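Local coordinates for protein response regulator (Colwellia psychrerythraea, PDB 3EQZ) that belongs to the response regulators and folds as a CheY-like receiver domain, the kind of module that typically receives signals in two-component systems, at residues R5-V9 with F39-N45; D48-L54 with A75-S81. All blocks are in the same frame, centred on the assembly; numbering follows the deposited sequence.

Contact 1: R5-V9 with F39-N45; sequences RVFIV and FLTLSLN
Strand 6-9 of the CheY-like receiver fold meets residues 39-45, the end of helix 36-39 and the loop after it, in an apolar contact on one face of the parallel sheet, toward the N-terminal ends of its strands. F7 and V9, alternate residues of the strand, turn toward the loop, while V6 and I8 serve the opposite face, against helix 13-23. No hydrogen bond spans the two segments, so shape does the work. V9 lays its CG2 methyl over the centre of the F39 ring, 3.7 Å from the centroid and only 8° off the ring normal, a well-formed CH-pi contact. F39 reaches it because its ring carbon CG stands anti to the backbone N (chi1 164°), and the same ring brings CE1 to within 3.7 Å of F7 CB. Two leucines border the F7 ring: L42 CD1 touches CE1, and L44 CD2 makes an off-centre CH-pi contact, 29° from the normal. L42 is positioned by the type I turn F39-L42, closed by the bond from L42 N to F39 O. At the solvent-facing end the R5 guanidinium, salt-bridged to D48, rests one face on the edge of the F7 ring, with CZ of F7 3.6 Å above its plane.

Contact 2: D48-L54 with A75-S81; sequences DIIILDL and ASLILIS
Between residues 48-54 and 75-81 two apolar layers, one on each face of the sheet, enclose the shared backbone bonds. On one face I78 CD1 lies 3.8 Å from I49 CG2 and also meets I51 CG1, the side chains of I51 and I78 running side by side in the same direction. I80 continues this layer: its CD1 presses on I51 CG2 at 3.4 Å, tighter than usual for two methyl carbons. The other face carries I50, L52, L77 and L79. L77, with CG anti to the backbone N (chi1 -176°), swings CD1 across to I50 CG2 at 3.7 Å and on to L52 CB, and L52 and L79 meet through their CD2 methyls. Helix 60-70 covers I50 and L52 on this side, whereas helix 87-97 packs on L79 and L54.

Within the sheet, six N-H to O=C bonds alternate between the strands in parallel register, the one from I78 N to I50 O being 2.7 Å long. Toward the start of the strands, D48 O accepts from S76 N and from a water that in turn accepts from S76 OG at 2.7 Å. At the C-terminal end the D53 carboxylate is held by K108 through OD1 and by M55 N through OD2. With helix 60-70 linking its two strands, the pair forms a beta-alpha-beta crossover of the receiver fold.

Contacts 1 and 2 follow one another along the chain and share one sheet, in which strands 6-9 and 49-53 are neighbours; the centres of the two contacts lie about 10 Å apart. The backbone joins them where F7 O and I51 N approach to 2.8 Å, a probable hydrogen bond. At the N-terminal end of the strands the R5 NH2 to D48 OD2 salt bridge, also 2.8 Å, ties the two contacts by charge, and D48 OD2 also accepts from N45 N of the loop. L44 CD1 packs on I50 CD1 at 3.6 Å, so the loop of contact 1 extends the apolar face that carries I50 in contact 2. At the C-terminal end D53 touches D10, consistent with the acidic site that receiver domains usually carry there.

Contact 1: R5-V9 with F39-N45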
loop_
_atom_site.group_PDB
_atom_site.type_symbol
_atom_site.label_atom_id
_atom_site.label_comp_id
_atom_site.label_asym_id
_atom_site.label_seq_id
_atom_site.Cartn_x
_atom_site.Cartn_y
_atom_site.Cartn_z
ATOM N N ARG B 5 6.125 21.155 24.104
ATOM C CA ARG B 5 4.715 20.858 24.262
ATOM C C ARG B 5 4.385 19.561 23.486
ATOM O O ARG B 5 4.836 19.388 22.342
ATOM C CB ARG B 5 3.855 22.035 23.793
ATOM C CG ARG B 5 4.158 23.386 24.522
ATOM C CD ARG B 5 3.136 24.496 24.130
ATOM N NE ARG B 5 3.125 24.724 22.675
ATOM C CZ ARG B 5 2.326 25.603 22.061
ATOM N NH1 ARG B 5 1.496 26.347 22.782
ATOM N NH2 ARG B 5 2.347 25.754 20.745
ATOM N N VAL B 6 3.639 18.664 24.119
ATOM C CA VAL B 6 3.110 17.471 23.442
ATOM C C VAL B 6 1.597 17.638 23.448
ATOM O O VAL B 6 1.034 18.008 24.474
ATOM C CB VAL B 6 3.517 16.172 24.144
ATOM C CG1 VAL B 6 2.918 14.951 23.430
ATOM C CG2 VAL B 6 5.043 16.064 24.209
ATOM N N PHE B 7 0.955 17.446 22.305
ATOM C CA PHE B 7 -0.512 17.496 22.213
ATOM C C PHE B 7 -0.989 16.129 21.840
ATOM O O PHE B 7 -0.568 15.598 20.789
ATOM C CB PHE B 7 -0.945 18.497 21.143
ATOM C CG PHE B 7 -0.545 19.918 21.473
ATOM C CD1 PHE B 7 -1.354 20.717 22.288
ATOM C CD2 PHE B 7 0.643 20.456 21.003
ATOM C CE1 PHE B 7 -0.982 22.049 22.634
ATOM C CE2 PHE B 7 1.025 21.801 21.340
ATOM C CZ PHE B 7 0.214 22.585 22.165
ATOM N N ILE B 8 -1.833 15.559 22.682
ATOM C CA ILE B 8 -2.444 14.276 22.427
ATOM C C ILE B 8 -3.861 14.500 21.889
ATOM O O ILE B 8 -4.692 15.122 22.568
ATOM C CB ILE B 8 -2.566 13.417 23.713
ATOM C CG1 ILE B 8 -1.178 13.123 24.262
ATOM C CG2 ILE B 8 -3.352 12.083 23.422
ATOM C CD1 ILE B 8 -1.145 12.631 25.709
ATOM N N VAL B 9 -4.119 13.998 20.678
ATOM C CA VAL B 9 -5.416 14.180 20.026
ATOM C C VAL B 9 -6.085 12.801 19.793
ATOM O O VAL B 9 -5.658 11.991 18.956
ATOM C CB VAL B 9 -5.262 14.987 18.733
ATOM C CG1 VAL B 9 -6.617 15.414 18.178
ATOM C CG2 VAL B 9 -4.309 16.184 18.978
ATOM N N PHE B 39 -8.654 21.292 19.033
ATOM C CA PHE B 39 -7.215 21.243 18.826
ATOM C C PHE B 39 -6.837 22.046 17.595
ATOM O O PHE B 39 -5.798 22.699 17.563
ATOM C CB PHE B 39 -6.734 19.806 18.682
ATOM C CG PHE B 39 -5.346 19.700 18.098
ATOM C CD1 PHE B 39 -4.227 19.946 18.886
ATOM C CD2 PHE B 39 -5.167 19.311 16.788
ATOM C CE1 PHE B 39 -2.940 19.840 18.365
ATOM C CE2 PHE B 39 -3.912 19.200 16.252
ATOM C CZ PHE B 39 -2.790 19.460 17.050
ATOM N N LEU B 40 -7.699 22.031 16.596
ATOM C CA LEU B 40 -7.379 22.681 15.313
ATOM C C LEU B 40 -7.385 24.209 15.355
ATOM O O LEU B 40 -7.033 24.860 14.381
ATOM C CB LEU B 40 -8.305 22.171 14.210
ATOM C CG LEU B 40 -8.052 20.720 13.768
ATOM C CD1 LEU B 40 -8.942 20.302 12.622
ATOM C CD2 LEU B 40 -6.566 20.547 13.406
ATOM N N THR B 41 -7.765 24.794 16.479
ATOM C CA THR B 41 -7.757 26.256 16.579
ATOM C C THR B 41 -6.360 26.701 16.961
ATOM O O THR B 41 -6.005 27.881 16.804
ATOM C CB THR B 41 -8.770 26.774 17.658
ATOM O OG1 THR B 41 -8.410 26.269 18.953
ATOM C CG2 THR B 41 -10.212 26.325 17.330
ATOM N N LEU B 42 -5.553 25.752 17.448
ATOM C CA LEU B 42 -4.200 26.074 17.936
ATOM C C LEU B 42 -3.228 26.286 16.799
ATOM O O LEU B 42 -3.356 25.676 15.744
ATOM C CB LEU B 42 -3.655 24.955 18.822
ATOM C CG LEU B 42 -4.398 24.677 20.118
ATOM C CD1 LEU B 42 -3.737 23.560 20.858
ATOM C CD2 LEU B 42 -4.407 25.962 20.925
ATOM N N SER B 43 -2.241 27.149 17.002
ATOM C CA SER B 43 -1.177 27.263 15.984
ATOM C C SER B 43 0.126 26.702 16.591
ATOM O O SER B 43 0.524 27.039 17.692
ATOM C CB SER B 43 -1.013 28.702 15.416
ATOM O OG SER B 43 -2.046 29.064 14.472
ATOM N N LEU B 44 0.749 25.794 15.875
ATOM C CA LEU B 44 1.789 25.010 16.462
ATOM C C LEU B 44 3.183 25.434 16.028
ATOM O O LEU B 44 3.354 26.029 14.975
ATOM C CB LEU B 44 1.522 23.557 16.098
ATOM C CG LEU B 44 0.065 23.252 16.430
ATOM C CD1 LEU B 44 -0.401 22.021 15.682
ATOM C CD2 LEU B 44 -0.125 23.127 17.949
ATOM N N ASN B 45 4.177 25.104 16.845
ATOM C CA ASN B 45 5.537 25.461 16.522
ATOM C C ASN B 45 6.356 24.258 16.072
ATOM O O ASN B 45 5.974 23.118 16.242
ATOM C CB ASN B 45 6.229 26.143 17.718
ATOM C CG ASN B 45 5.333 27.139 18.413
ATOM O OD1 ASN B 45 4.789 28.051 17.769
ATOM N ND2 ASN B 45 5.138 26.950 19.739
#

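Contact 2: D48-L54 with A75-S81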
loop_
_atom_site.group_PDB
_atom_site.type_symbol
_atom_site.label_atom_id
_atom_site.label_comp_id
_atom_site.label_asym_id
_atom_site.label_seq_id
_atom_site.Cartn_x
_atom_site.Cartn_y
_atom_site.Cartn_z
ATOM N N ASP B 48 6.837 21.698 18.777
ATOM C CA ASP B 48 5.683 20.948 19.276
ATOM C C ASP B 48 5.669 19.498 18.690
ATOM O O ASP B 48 6.129 19.264 17.554
ATOM C CB ASP B 48 4.362 21.677 18.965
ATOM C CG ASP B 48 4.280 23.078 19.647
ATOM O OD1 ASP B 48 4.870 23.284 20.762
ATOM O OD2 ASP B 48 3.640 23.986 19.061
ATOM N N ILE B 49 5.185 18.560 19.485
ATOM C CA ILE B 49 5.014 17.162 19.088
ATOM C C ILE B 49 3.523 16.801 19.199
ATOM O O ILE B 49 2.894 17.038 20.222
ATOM C CB ILE B 49 5.764 16.246 20.024
ATOM C CG1 ILE B 49 7.278 16.523 19.921
ATOM C CG2 ILE B 49 5.451 14.782 19.670
ATOM C CD1 ILE B 49 8.022 16.197 21.267
ATOM N N ILE B 50 2.950 16.274 18.134
ATOM C CA ILE B 50 1.518 15.959 18.112
ATOM C C ILE B 50 1.394 14.443 18.045
ATOM O O ILE B 50 1.978 13.814 17.147
ATOM C CB ILE B 50 0.830 16.539 16.874
ATOM C CG1 ILE B 50 1.049 18.068 16.825
ATOM C CG2 ILE B 50 -0.644 16.120 16.807
ATOM C CD1 ILE B 50 0.717 18.649 15.429
ATOM N N ILE B 51 0.669 13.857 18.984
ATOM C CA ILE B 51 0.353 12.436 18.903
ATOM C C ILE B 51 -1.086 12.346 18.475
ATOM O O ILE B 51 -1.986 12.785 19.191
ATOM C CB ILE B 51 0.616 11.694 20.228
ATOM C CG1 ILE B 51 2.082 11.898 20.683
ATOM C CG2 ILE B 51 0.194 10.219 20.153
ATOM C CD1 ILE B 51 2.370 11.289 22.111
ATOM N N LEU B 52 -1.298 11.801 17.278
ATOM C CA LEU B 52 -2.604 11.840 16.638
ATOM C C LEU B 52 -3.179 10.427 16.467
ATOM O O LEU B 52 -2.575 9.595 15.752
ATOM C CB LEU B 52 -2.530 12.546 15.277
ATOM C CG LEU B 52 -3.847 12.587 14.423
ATOM C CD1 LEU B 52 -5.036 13.274 15.178
ATOM C CD2 LEU B 52 -3.660 13.250 13.024
ATOM N N ASP B 53 -4.305 10.133 17.140
ATOM C CA ASP B 53 -4.993 8.872 16.887
ATOM C C ASP B 53 -5.824 9.082 15.636
ATOM O O ASP B 53 -6.463 10.101 15.524
ATOM C CB ASP B 53 -5.883 8.396 18.070
ATOM C CG ASP B 53 -6.468 6.959 17.837
ATOM O OD1 ASP B 53 -5.958 5.976 18.449
ATOM O OD2 ASP B 53 -7.395 6.797 17.011
ATOM N N LEU B 54 -5.804 8.128 14.697
ATOM C CA LEU B 54 -6.514 8.301 13.442
ATOM C C LEU B 54 -8.014 8.232 13.660
ATOM O O LEU B 54 -8.777 8.675 12.832
ATOM C CB LEU B 54 -6.129 7.229 12.419
ATOM C CG LEU B 54 -4.717 7.275 11.842
ATOM C CD1 LEU B 54 -4.596 6.168 10.796
ATOM C CD2 LEU B 54 -4.344 8.635 11.267
ATOM N N ALA B 75 5.102 21.197 13.012
ATOM C CA ALA B 75 5.202 20.391 14.222
ATOM C C ALA B 75 5.584 18.935 13.883
ATOM O O ALA B 75 5.355 18.497 12.793
ATOM C CB ALA B 75 3.860 20.413 15.016
ATOM N N SER B 76 6.204 18.218 14.813
ATOM C CA SER B 76 6.479 16.781 14.600
ATOM C C SER B 76 5.186 16.049 14.857
ATOM O O SER B 76 4.421 16.408 15.792
ATOM C CB SER B 76 7.528 16.252 15.564
ATOM O OG SER B 76 8.748 16.923 15.384
ATOM N N LEU B 77 4.953 15.002 14.061
ATOM C CA LEU B 77 3.725 14.255 14.137
ATOM C C LEU B 77 3.951 12.754 14.371
ATOM O O LEU B 77 4.785 12.111 13.688
ATOM C CB LEU B 77 2.913 14.503 12.867
ATOM C CG LEU B 77 1.521 13.917 12.698
ATOM C CD1 LEU B 77 0.623 14.474 13.743
ATOM C CD2 LEU B 77 1.010 14.247 11.281
ATOM N N ILE B 78 3.211 12.205 15.328
ATOM C CA ILE B 78 3.193 10.751 15.580
ATOM C C ILE B 78 1.772 10.254 15.346
ATOM O O ILE B 78 0.836 10.875 15.816
ATOM C CB ILE B 78 3.589 10.414 17.021
ATOM C CG1 ILE B 78 5.051 10.809 17.265
ATOM C CG2 ILE B 78 3.332 8.964 17.306
ATOM C CD1 ILE B 78 5.466 11.057 18.763
ATOM N N LEU B 79 1.608 9.180 14.567
ATOM C CA LEU B 79 0.302 8.696 14.240
ATOM C C LEU B 79 0.048 7.379 14.907
ATOM O O LEU B 79 0.911 6.514 14.942
ATOM C CB LEU B 79 0.128 8.528 12.742
ATOM C CG LEU B 79 0.441 9.732 11.878
ATOM C CD1 LEU B 79 0.420 9.258 10.414
ATOM C CD2 LEU B 79 -0.616 10.893 12.114
ATOM N N ILE B 80 -1.161 7.207 15.410
ATOM C CA ILE B 80 -1.497 5.986 16.113
ATOM C C ILE B 80 -2.764 5.395 15.577
ATOM O O ILE B 80 -3.695 6.133 15.278
ATOM C CB ILE B 80 -1.623 6.228 17.607
ATOM C CG1 ILE B 80 -0.299 6.885 18.112
ATOM C CG2 ILE B 80 -1.885 4.841 18.295
ATOM C CD1 ILE B 80 -0.106 6.880 19.601
ATOM N N SER B 81 -2.764 4.062 15.406
ATOM C CA SER B 81 -3.934 3.329 14.873
ATOM C C SER B 81 -3.651 1.836 14.761
ATOM O O SER B 81 -2.487 1.431 14.795
ATOM C CB SER B 81 -4.234 3.840 13.446
ATOM O OG SER B 81 -5.586 3.587 13.104
HETATM O O HOH W 1 8.949 18.954 17.092
#